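Local structure of Mll8374 protein (Mesorhizobium loti, 3B5E) at residues G40-T45 / A61-I66; R73-I78 / K86-E91; G121-S126 / R143-L148. The protein probably hydrolyses carboxylic esters as a serine carboxylesterase of the alpha/beta-hydrolase fold, its natural substrate not established. One frame throughout, in Å; residues are numbered along the deposited sequence.

Contact 1 of 3, residues G40-T45 / A61-I66. With EDO (1,2-ethanediol), chain K.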
loop_
_atom_site.group_PDB
_atom_site.type_symbol
_atom_site.label_atom_id
_atom_site.label_comp_id
_atom_site.label_asym_id
_atom_site.label_seq_id
_atom_site.Cartn_x
_atom_site.Cartn_y
_atom_site.Cartn_z
ATOM N N GLY A 40 -3.790 -11.395 7.328
ATOM C CA GLY A 40 -3.581 -12.241 8.480
ATOM C C GLY A 40 -2.805 -11.639 9.617
ATOM O O GLY A 40 -2.611 -12.298 10.617
ATOM N N VAL A 41 -2.414 -10.371 9.489
ATOM C CA VAL A 41 -1.627 -9.661 10.517
ATOM C C VAL A 41 -2.287 -8.301 10.778
ATOM O O VAL A 41 -3.395 -8.059 10.302
ATOM C CB VAL A 41 -0.127 -9.556 10.086
ATOM C CG1 VAL A 41 0.467 -10.964 9.984
ATOM C CG2 VAL A 41 0.012 -8.817 8.752
ATOM N N ASP A 42 -1.626 -7.419 11.515
ATOM C CA ASP A 42 -2.227 -6.122 11.825
ATOM C C ASP A 42 -1.340 -4.930 11.445
ATOM O O ASP A 42 -0.283 -5.074 10.817
ATOM C CB ASP A 42 -2.663 -6.094 13.311
ATOM C CG ASP A 42 -1.493 -6.031 14.283
ATOM O OD1 ASP A 42 -0.370 -5.661 13.911
ATOM O OD2 ASP A 42 -1.710 -6.356 15.455
ATOM N N GLU A 43 -1.804 -3.744 11.832
ATOM C CA GLU A 43 -1.189 -2.476 11.475
ATOM C C GLU A 43 0.182 -2.219 12.091
ATOM O O GLU A 43 0.861 -1.291 11.695
ATOM C CB GLU A 43 -2.141 -1.338 11.857
ATOM C CG GLU A 43 -2.149 -0.946 13.320
ATOM C CD GLU A 43 -2.741 -1.989 14.273
ATOM O OE1 GLU A 43 -3.497 -2.873 13.829
ATOM O OE2 GLU A 43 -2.456 -1.903 15.494
ATOM N N THR A 44 0.591 -3.013 13.060
ATOM C CA THR A 44 1.921 -2.837 13.661
ATOM C C THR A 44 3.052 -3.412 12.791
ATOM O O THR A 44 4.226 -3.099 13.006
ATOM C CB THR A 44 1.987 -3.481 15.055
ATOM O OG1 THR A 44 1.815 -4.903 14.935
ATOM C CG2 THR A 44 0.925 -2.891 15.975
ATOM N N THR A 45 2.697 -4.248 11.818
ATOM C CA THR A 45 3.662 -5.125 11.147
ATOM C C THR A 45 4.616 -4.427 10.166
ATOM O O THR A 45 5.751 -4.868 10.010
ATOM C CB THR A 45 2.971 -6.353 10.486
ATOM O OG1 THR A 45 2.015 -5.900 9.525
ATOM C CG2 THR A 45 2.293 -7.243 11.520
ATOM N N ALA A 61 -0.481 3.986 10.134
ATOM C CA ALA A 61 -0.467 2.531 10.116
ATOM C C ALA A 61 -1.924 2.067 10.254
ATOM O O ALA A 61 -2.447 1.977 11.360
ATOM C CB ALA A 61 0.388 2.010 11.229
ATOM N N ALA A 62 -2.548 1.775 9.105
ATOM C CA ALA A 62 -3.965 1.457 9.012
ATOM C C ALA A 62 -4.224 -0.047 9.147
ATOM O O ALA A 62 -3.393 -0.889 8.760
ATOM C CB ALA A 62 -4.524 1.978 7.719
ATOM N N ARG A 63 -5.403 -0.376 9.651
ATOM C CA ARG A 63 -5.820 -1.779 9.832
ATOM C C ARG A 63 -6.972 -2.129 8.907
ATOM O O ARG A 63 -7.938 -1.384 8.812
ATOM C CB ARG A 63 -6.242 -2.021 11.279
ATOM C CG ARG A 63 -6.609 -3.486 11.621
ATOM C CD ARG A 63 -7.200 -3.650 12.984
ATOM N NE ARG A 63 -6.158 -3.549 14.008
ATOM C CZ ARG A 63 -6.322 -3.843 15.290
ATOM N NH1 ARG A 63 -7.495 -4.221 15.761
ATOM N NH2 ARG A 63 -5.294 -3.753 16.110
ATOM N N GLY A 64 -6.868 -3.285 8.251
ATOM C CA GLY A 64 -7.965 -3.834 7.449
ATOM C C GLY A 64 -9.228 -4.100 8.259
ATOM O O GLY A 64 -9.194 -4.299 9.473
ATOM N N ARG A 65 -10.370 -4.066 7.588
ATOM C CA ARG A 65 -11.653 -4.173 8.285
ATOM C C ARG A 65 -12.224 -5.582 8.354
ATOM O O ARG A 65 -13.240 -5.801 9.004
ATOM C CB ARG A 65 -12.658 -3.242 7.650
ATOM C CG ARG A 65 -12.167 -1.832 7.662
ATOM C CD ARG A 65 -13.270 -0.839 7.498
ATOM N NE ARG A 65 -14.092 -1.070 6.313
ATOM C CZ ARG A 65 -15.051 -0.245 5.900
ATOM N NH1 ARG A 65 -15.323 0.871 6.563
ATOM N NH2 ARG A 65 -15.748 -0.535 4.815
ATOM N N ILE A 66 -11.551 -6.532 7.727
ATOM C CA ILE A 66 -12.002 -7.918 7.672
ATOM C C ILE A 66 -11.082 -8.788 8.526
ATOM O O ILE A 66 -9.886 -8.845 8.261
ATOM C CB ILE A 66 -11.994 -8.411 6.209
ATOM C CG1 ILE A 66 -12.975 -7.583 5.382
ATOM C CG2 ILE A 66 -12.352 -9.890 6.112
ATOM C CD1 ILE A 66 -12.813 -7.762 3.936
HETATM C C1 EDO K . -7.997 -4.932 19.211
HETATM O O1 EDO K . -6.583 -4.743 19.093
HETATM C C2 EDO K . -8.303 -6.425 19.181
HETATM O O2 EDO K . -8.726 -6.835 17.872
#
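NE and NH2 of R63 grip a single carboxylate oxygen, E43 OE1, side-on in a salt bridge. R63 NE reaches E43 OE1 at 2.8 Å, nearly straight with an N-H...O angle of 158°, while R63 NH2 meets the same E43 OE1 at 3.0 Å along a more bent path. The oxygen lies in the guanidinium plane, but both nitrogens stand on one face of the carboxylate, the two planes being 39° apart. E43 OE2 takes only a weak bond from R63 NH2 and has a second charged partner in R21 of strand 20-23, so the carboxylate links two arginines. R63 runs extended as far as CD and then bends at chi3 (-75°), which places NE, the atom of the shorter bond. At its root E43 packs on the strand, E43 CB lying 3.4 Å from A61 O and equally far from A62 O, and A61 CB packs on the E43 carbonyl oxygen. D42 shapes the loop from which E43 projects: D42 OD1 accepts from T44 N at 2.9 Å, an Asx turn, within a type I turn running from D42 to T45. An ethanediol, probably from the crystallisation liquor, touches the guanidinium edge through weak bonds. The bridge thus ties the loop after strand 32-36 to the residue just beyond strand 58-62, its parallel neighbour in a central sheet consistent with the alpha/beta-hydrolase fold.

Contact 2 of 3, residues R73-I78 / K86-E91. With SO4 (sulfate ion), chain C; EDO (1,2-ethanediol), chain N.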
loop_
_atom_site.group_PDB
_atom_site.type_symbol
_atom_site.label_atom_id
_atom_site.label_comp_id
_atom_site.label_asym_id
_atom_site.label_seq_id
_atom_site.Cartn_x
_atom_site.Cartn_y
_atom_site.Cartn_z
ATOM N N ARG A 73 -7.469 -8.424 7.009
ATOM C CA ARG A 73 -7.239 -8.283 5.590
ATOM C C ARG A 73 -8.086 -7.146 5.053
ATOM O O ARG A 73 -8.980 -6.660 5.732
ATOM C CB ARG A 73 -7.539 -9.598 4.855
ATOM C CG ARG A 73 -8.966 -10.188 5.069
ATOM C CD ARG A 73 -9.148 -11.509 4.309
ATOM N NE ARG A 73 -8.837 -11.298 2.895
ATOM C CZ ARG A 73 -7.765 -11.727 2.252
ATOM N NH1 ARG A 73 -6.889 -12.543 2.828
ATOM N NH2 ARG A 73 -7.604 -11.386 0.975
ATOM N N TRP A 74 -7.787 -6.758 3.816
ATOM C CA TRP A 74 -8.304 -5.536 3.197
ATOM C C TRP A 74 -9.566 -5.744 2.362
ATOM O O TRP A 74 -10.340 -4.828 2.169
ATOM C CB TRP A 74 -7.178 -4.901 2.362
ATOM C CG TRP A 74 -6.075 -4.409 3.291
ATOM C CD1 TRP A 74 -4.906 -5.031 3.584
ATOM C CD2 TRP A 74 -6.099 -3.208 4.076
ATOM N NE1 TRP A 74 -4.209 -4.318 4.516
ATOM C CE2 TRP A 74 -4.915 -3.190 4.838
ATOM C CE3 TRP A 74 -7.023 -2.167 4.234
ATOM C CZ2 TRP A 74 -4.614 -2.162 5.693
ATOM C CZ3 TRP A 74 -6.718 -1.156 5.083
ATOM C CH2 TRP A 74 -5.529 -1.163 5.812
ATOM N N PHE A 75 -9.738 -6.946 1.836
ATOM C CA PHE A 75 -10.941 -7.303 1.078
ATOM C C PHE A 75 -11.058 -8.818 1.011
ATOM O O PHE A 75 -10.077 -9.522 1.176
ATOM C CB PHE A 75 -10.971 -6.654 -0.327
ATOM C CG PHE A 75 -9.686 -6.761 -1.095
ATOM C CD1 PHE A 75 -9.331 -7.949 -1.755
ATOM C CD2 PHE A 75 -8.827 -5.667 -1.206
ATOM C CE1 PHE A 75 -8.168 -8.037 -2.492
ATOM C CE2 PHE A 75 -7.637 -5.764 -1.902
ATOM C CZ PHE A 75 -7.304 -6.961 -2.565
ATOM N N GLU A 76 -12.256 -9.307 0.752
ATOM C CA GLU A 76 -12.524 -10.734 0.838
ATOM C C GLU A 76 -11.840 -11.497 -0.281
ATOM O O GLU A 76 -11.731 -11.029 -1.422
ATOM C CB GLU A 76 -14.034 -10.993 0.804
ATOM C CG GLU A 76 -14.798 -10.313 1.922
ATOM C CD GLU A 76 -14.704 -11.017 3.291
ATOM O OE1 GLU A 76 -13.935 -12.002 3.440
ATOM O OE2 GLU A 76 -15.414 -10.556 4.232
ATOM N N ARG A 77 -11.364 -12.686 0.066
ATOM C CA ARG A 77 -10.805 -13.604 -0.892
ATOM C C ARG A 77 -11.761 -14.774 -1.173
ATOM O O ARG A 77 -12.394 -15.309 -0.265
ATOM C CB ARG A 77 -9.480 -14.128 -0.373
ATOM C CG ARG A 77 -8.776 -14.979 -1.385
ATOM C CD ARG A 77 -7.412 -15.284 -0.967
ATOM N NE ARG A 77 -7.411 -16.082 0.234
ATOM C CZ ARG A 77 -6.364 -16.764 0.673
ATOM N NH1 ARG A 77 -5.214 -16.767 0.007
ATOM N NH2 ARG A 77 -6.472 -17.461 1.792
ATOM N N ILE A 78 -11.870 -15.158 -2.447
ATOM C CA ILE A 78 -12.648 -16.324 -2.837
ATOM C C ILE A 78 -11.776 -17.599 -2.704
ATOM O O ILE A 78 -12.189 -18.585 -2.102
ATOM C CB ILE A 78 -13.185 -16.195 -4.290
ATOM C CG1 ILE A 78 -14.103 -14.975 -4.438
ATOM C CG2 ILE A 78 -13.960 -17.423 -4.675
ATOM C CD1 ILE A 78 -14.366 -14.596 -5.915
ATOM N N LYS A 86 -16.860 -7.162 -5.492
ATOM C CA LYS A 86 -17.714 -6.261 -4.710
ATOM C C LYS A 86 -17.017 -5.782 -3.410
ATOM O O LYS A 86 -17.152 -4.627 -2.999
ATOM C CB LYS A 86 -19.061 -6.958 -4.432
ATOM C CG LYS A 86 -20.092 -6.120 -3.749
ATOM N N SER A 87 -16.247 -6.675 -2.796
ATOM C CA SER A 87 -15.441 -6.360 -1.636
ATOM C C SER A 87 -14.293 -5.391 -1.924
ATOM O O SER A 87 -14.083 -4.432 -1.177
ATOM C CB SER A 87 -14.933 -7.636 -0.999
ATOM O OG SER A 87 -14.282 -7.345 0.221
ATOM N N ILE A 88 -13.577 -5.611 -3.021
ATOM C CA ILE A 88 -12.508 -4.691 -3.418
ATOM C C ILE A 88 -13.104 -3.301 -3.625
ATOM O O ILE A 88 -12.581 -2.314 -3.153
ATOM C CB ILE A 88 -11.771 -5.136 -4.717
ATOM C CG1 ILE A 88 -11.069 -6.497 -4.524
ATOM C CG2 ILE A 88 -10.715 -4.066 -5.170
ATOM C CD1 ILE A 88 -10.476 -7.142 -5.790
ATOM N N LEU A 89 -14.214 -3.243 -4.330
ATOM C CA LEU A 89 -14.833 -1.953 -4.629
ATOM C C LEU A 89 -15.266 -1.210 -3.341
ATOM O O LEU A 89 -14.997 -0.009 -3.202
ATOM C CB LEU A 89 -15.990 -2.130 -5.597
ATOM C CG LEU A 89 -15.694 -2.057 -7.110
ATOM C CD1 LEU A 89 -14.451 -2.831 -7.541
ATOM C CD2 LEU A 89 -16.895 -2.553 -7.873
ATOM N N ALA A 90 -15.890 -1.933 -2.405
ATOM C CA ALA A 90 -16.441 -1.339 -1.199
ATOM C C ALA A 90 -15.329 -0.845 -0.292
ATOM O O ALA A 90 -15.401 0.265 0.237
ATOM C CB ALA A 90 -17.355 -2.327 -0.459
ATOM N N GLU A 91 -14.320 -1.680 -0.099
ATOM C CA GLU A 91 -13.222 -1.381 0.825
ATOM C C GLU A 91 -12.305 -0.307 0.273
ATOM O O GLU A 91 -11.824 0.548 1.017
ATOM C CB GLU A 91 -12.474 -2.668 1.184
ATOM C CG GLU A 91 -13.337 -3.701 1.931
ATOM C CD GLU A 91 -13.908 -3.158 3.238
ATOM O OE1 GLU A 91 -13.150 -2.595 4.058
ATOM O OE2 GLU A 91 -15.132 -3.283 3.432
HETATM S S SO4 C . -3.967 -12.758 0.122
HETATM O O1 SO4 C . -4.593 -11.545 -0.340
HETATM O O2 SO4 C . -4.384 -13.166 1.450
HETATM O O3 SO4 C . -2.580 -12.560 0.268
HETATM O O4 SO4 C . -4.311 -13.852 -0.776
HETATM C C1 EDO N . -18.399 -10.837 -6.617
HETATM O O1 EDO N . -18.299 -9.467 -6.264
HETATM C C2 EDO N . -17.443 -11.098 -7.766
HETATM O O2 EDO N . -16.212 -11.519 -7.203
HETATM O O HOH W 1 -10.678 -3.398 4.701
#
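The start of helix 85-106 packs here against the connection between the two small hairpins 66-73 and 77-83, with S87, I88 and E91 meeting W74, F75 and E76. S87 OG, anti to its own backbone N (chi1 -173°), accepts a nearly straight bond from E76 N at 2.9 Å, with an N-H...O angle of 171°. Next to it, I88 CG1 stands over one face of the F75 ring, 3.7 Å from the ring centroid and 18° off its normal, a CH-pi contact displaced toward CD1 and CG. F83 meets the F75 ring edge-to-face. One turn along the helix, E91 CB lies 3.2 Å from W74 O, and a water donates to both W74 O and E91 OE1; that carboxylate oxygen is also salt-bridged to R65. F75 O is gripped side-on by R73, through NE at 2.8 Å and NH2 at 3.1 Å. R73 NH1 and NH2 also bind a sulfate ion, probably from the crystallisation liquor, and NH1 has a protein partner in Q68. The F75-E76 peptide therefore has its carbonyl tied to an arginine within the same segment and its N-H tied to the helix, which would probably keep this peptide from turning.

Contact 3 of 3, residues G121-S126 / R143-L148. With EDO (1,2-ethanediol), chain I.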
loop_
_atom_site.group_PDB
_atom_site.type_symbol
_atom_site.label_atom_id
_atom_site.label_comp_id
_atom_site.label_asym_id
_atom_site.label_seq_id
_atom_site.Cartn_x
_atom_site.Cartn_y
_atom_site.Cartn_z
ATOM N N GLY A 121 -2.268 -5.801 1.101
ATOM C CA GLY A 121 -2.254 -4.345 1.264
ATOM C C GLY A 121 -1.797 -3.575 0.033
ATOM O O GLY A 121 -2.311 -2.491 -0.245
ATOM N N ALA A 122 -0.809 -4.120 -0.686
ATOM C CA ALA A 122 -0.342 -3.557 -1.980
ATOM C C ALA A 122 -1.489 -3.592 -2.979
ATOM O O ALA A 122 -1.613 -2.676 -3.800
ATOM C CB ALA A 122 0.873 -4.317 -2.543
ATOM N N ASN A 123 -2.316 -4.632 -2.912
ATOM C CA ASN A 123 -3.377 -4.809 -3.889
ATOM C C ASN A 123 -4.570 -3.893 -3.596
ATOM O O ASN A 123 -5.309 -3.525 -4.490
ATOM C CB ASN A 123 -3.752 -6.296 -4.007
ATOM C CG ASN A 123 -2.529 -7.164 -4.335
ATOM O OD1 ASN A 123 -1.609 -6.695 -5.025
ATOM N ND2 ASN A 123 -2.494 -8.389 -3.817
ATOM N N LEU A 124 -4.747 -3.520 -2.328
ATOM C CA LEU A 124 -5.644 -2.406 -1.971
ATOM C C LEU A 124 -5.117 -1.113 -2.580
ATOM O O LEU A 124 -5.865 -0.399 -3.216
ATOM C CB LEU A 124 -5.761 -2.258 -0.430
ATOM C CG LEU A 124 -6.909 -1.403 0.170
ATOM C CD1 LEU A 124 -6.644 0.100 -0.089
ATOM C CD2 LEU A 124 -8.305 -1.854 -0.387
ATOM N N VAL A 125 -3.830 -0.815 -2.395
ATOM C CA VAL A 125 -3.249 0.422 -2.963
ATOM C C VAL A 125 -3.405 0.515 -4.496
ATOM O O VAL A 125 -3.825 1.545 -5.009
ATOM C CB VAL A 125 -1.782 0.607 -2.580
ATOM C CG1 VAL A 125 -1.183 1.857 -3.293
ATOM C CG2 VAL A 125 -1.609 0.723 -1.019
ATOM N N SER A 126 -3.077 -0.555 -5.229
ATOM C CA SER A 126 -3.177 -0.509 -6.696
ATOM C C SER A 126 -4.641 -0.343 -7.111
ATOM O O SER A 126 -4.959 0.403 -8.033
ATOM C CB SER A 126 -2.559 -1.765 -7.329
ATOM O OG SER A 126 -3.303 -2.926 -6.994
ATOM N N ARG A 143 5.430 -7.209 -3.293
ATOM C CA ARG A 143 4.824 -8.500 -3.670
ATOM C C ARG A 143 3.343 -8.407 -4.101
ATOM O O ARG A 143 2.506 -9.140 -3.593
ATOM C CB ARG A 143 4.996 -9.541 -2.581
ATOM C CG ARG A 143 6.341 -9.553 -1.889
ATOM C CD ARG A 143 7.485 -9.976 -2.817
ATOM N NE ARG A 143 8.680 -10.067 -1.992
ATOM C CZ ARG A 143 9.428 -9.029 -1.643
ATOM N NH1 ARG A 143 9.212 -7.811 -2.128
ATOM N NH2 ARG A 143 10.438 -9.213 -0.822
ATOM N N PRO A 144 3.012 -7.505 -5.064
ATOM C CA PRO A 144 1.653 -7.316 -5.516
ATOM C C PRO A 144 1.264 -8.250 -6.671
ATOM O O PRO A 144 2.102 -8.939 -7.215
ATOM C CB PRO A 144 1.680 -5.881 -6.040
ATOM C CG PRO A 144 3.091 -5.820 -6.659
ATOM C CD PRO A 144 3.949 -6.594 -5.759
HETATM N N MSE A 145 -0.013 -8.244 -7.016
HETATM C CA MSE A 145 -0.549 -8.929 -8.179
HETATM C C MSE A 145 -1.787 -8.181 -8.642
HETATM O O MSE A 145 -2.344 -7.417 -7.879
HETATM C CB MSE A 145 -0.882 -10.401 -7.859
HETATM C CG MSE A 145 -2.063 -10.613 -6.927
HETATM SE SE MSE A 145 -2.486 -12.485 -6.754
HETATM C CE MSE A 145 -3.137 -12.850 -8.562
ATOM N N PRO A 146 -2.212 -8.377 -9.913
ATOM C CA PRO A 146 -3.511 -7.857 -10.325
ATOM C C PRO A 146 -4.638 -8.593 -9.605
ATOM O O PRO A 146 -4.563 -9.809 -9.411
ATOM C CB PRO A 146 -3.561 -8.145 -11.849
ATOM C CG PRO A 146 -2.113 -8.435 -12.245
ATOM C CD PRO A 146 -1.525 -9.076 -11.016
ATOM N N VAL A 147 -5.639 -7.829 -9.181
ATOM C CA VAL A 147 -6.789 -8.350 -8.412
ATOM C C VAL A 147 -8.159 -7.941 -8.963
ATOM O O VAL A 147 -9.167 -8.540 -8.595
ATOM C CB VAL A 147 -6.718 -7.955 -6.909
ATOM C CG1 VAL A 147 -5.432 -8.499 -6.273
ATOM C CG2 VAL A 147 -6.801 -6.413 -6.675
ATOM N N LEU A 148 -8.200 -6.916 -9.817
ATOM C CA LEU A 148 -9.434 -6.383 -10.352
ATOM C C LEU A 148 -9.730 -7.074 -11.654
ATOM O O LEU A 148 -8.881 -7.146 -12.512
ATOM C CB LEU A 148 -9.344 -4.884 -10.634
ATOM C CG LEU A 148 -9.674 -3.897 -9.533
ATOM C CD1 LEU A 148 -9.565 -2.468 -10.125
ATOM C CD2 LEU A 148 -11.074 -4.204 -8.975
HETATM C C1 EDO I . -1.616 -11.625 -2.942
HETATM O O1 EDO I . -1.752 -11.065 -1.648
HETATM C C2 EDO I . -0.208 -11.385 -3.468
HETATM O O2 EDO I . 0.001 -10.074 -4.037
HETATM O O HOH W 2 -1.646 -5.016 -7.099
#
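N123 ND2 and R143 O meet at O2 of an ethanediol, probably from the crystallisation liquor: N123 ND2 donates to O2 at 3.0 Å, and O2 in turn donates a hydrogen bond to R143 O at 2.7 Å. N123 OD1 accepts the backbone N-H of M145, a selenomethionine, at 3.0 Å and 168°, the donor tilted 29° from the carbonyl plane. M145 O is 3.0 Å from N123 OD1, two acceptors that do not bond to each other; M145 O accepts from a water that also bonds to S126 OG. The diol is bonded as well to S119 OG, the serine of a GxSxG sequence that probably forms the nucleophile elbow, with H199 and D169 its likely triad partners. Helix 120-131 follows that elbow, and its side facing the loop after strand 138-142 carries A122, N123 and S126. Replacing N123 with an alanine would probably leave the N-H of M145 without its side-chain acceptor and open a gap beside P144. Apolar contacts accompany the bond: A122 CB meets P144 CB at 3.9 Å, and V147 CG1 packs 3.6 Å from N123 CB and also touches N123 CG, set anti to the carbonyl carbon (chi1 -55°).

How the contacts relate
Contacts 1 and 3 are buried, whereas contact 2 is only partly so and lies farthest from the centre of the chain. Charge dominates contact 1, a single hydroxyl bond and an aromatic face contact 2, and a neutral side-chain amide contact 3. Contacts 1 and 2 share the 66-73 hairpin, I66 belonging to the one and R73 to the other, and a salt bridge also joins them. Contact 2 sets helix 85-106 beside helix 120-131 and the loop of contact 3: W74 meets G121 of the probable elbow, F75 reaches L124, and I88 packs on V147 and L148. Contacts 1 and 3 do not touch, their nearest atoms being about 8 Å apart.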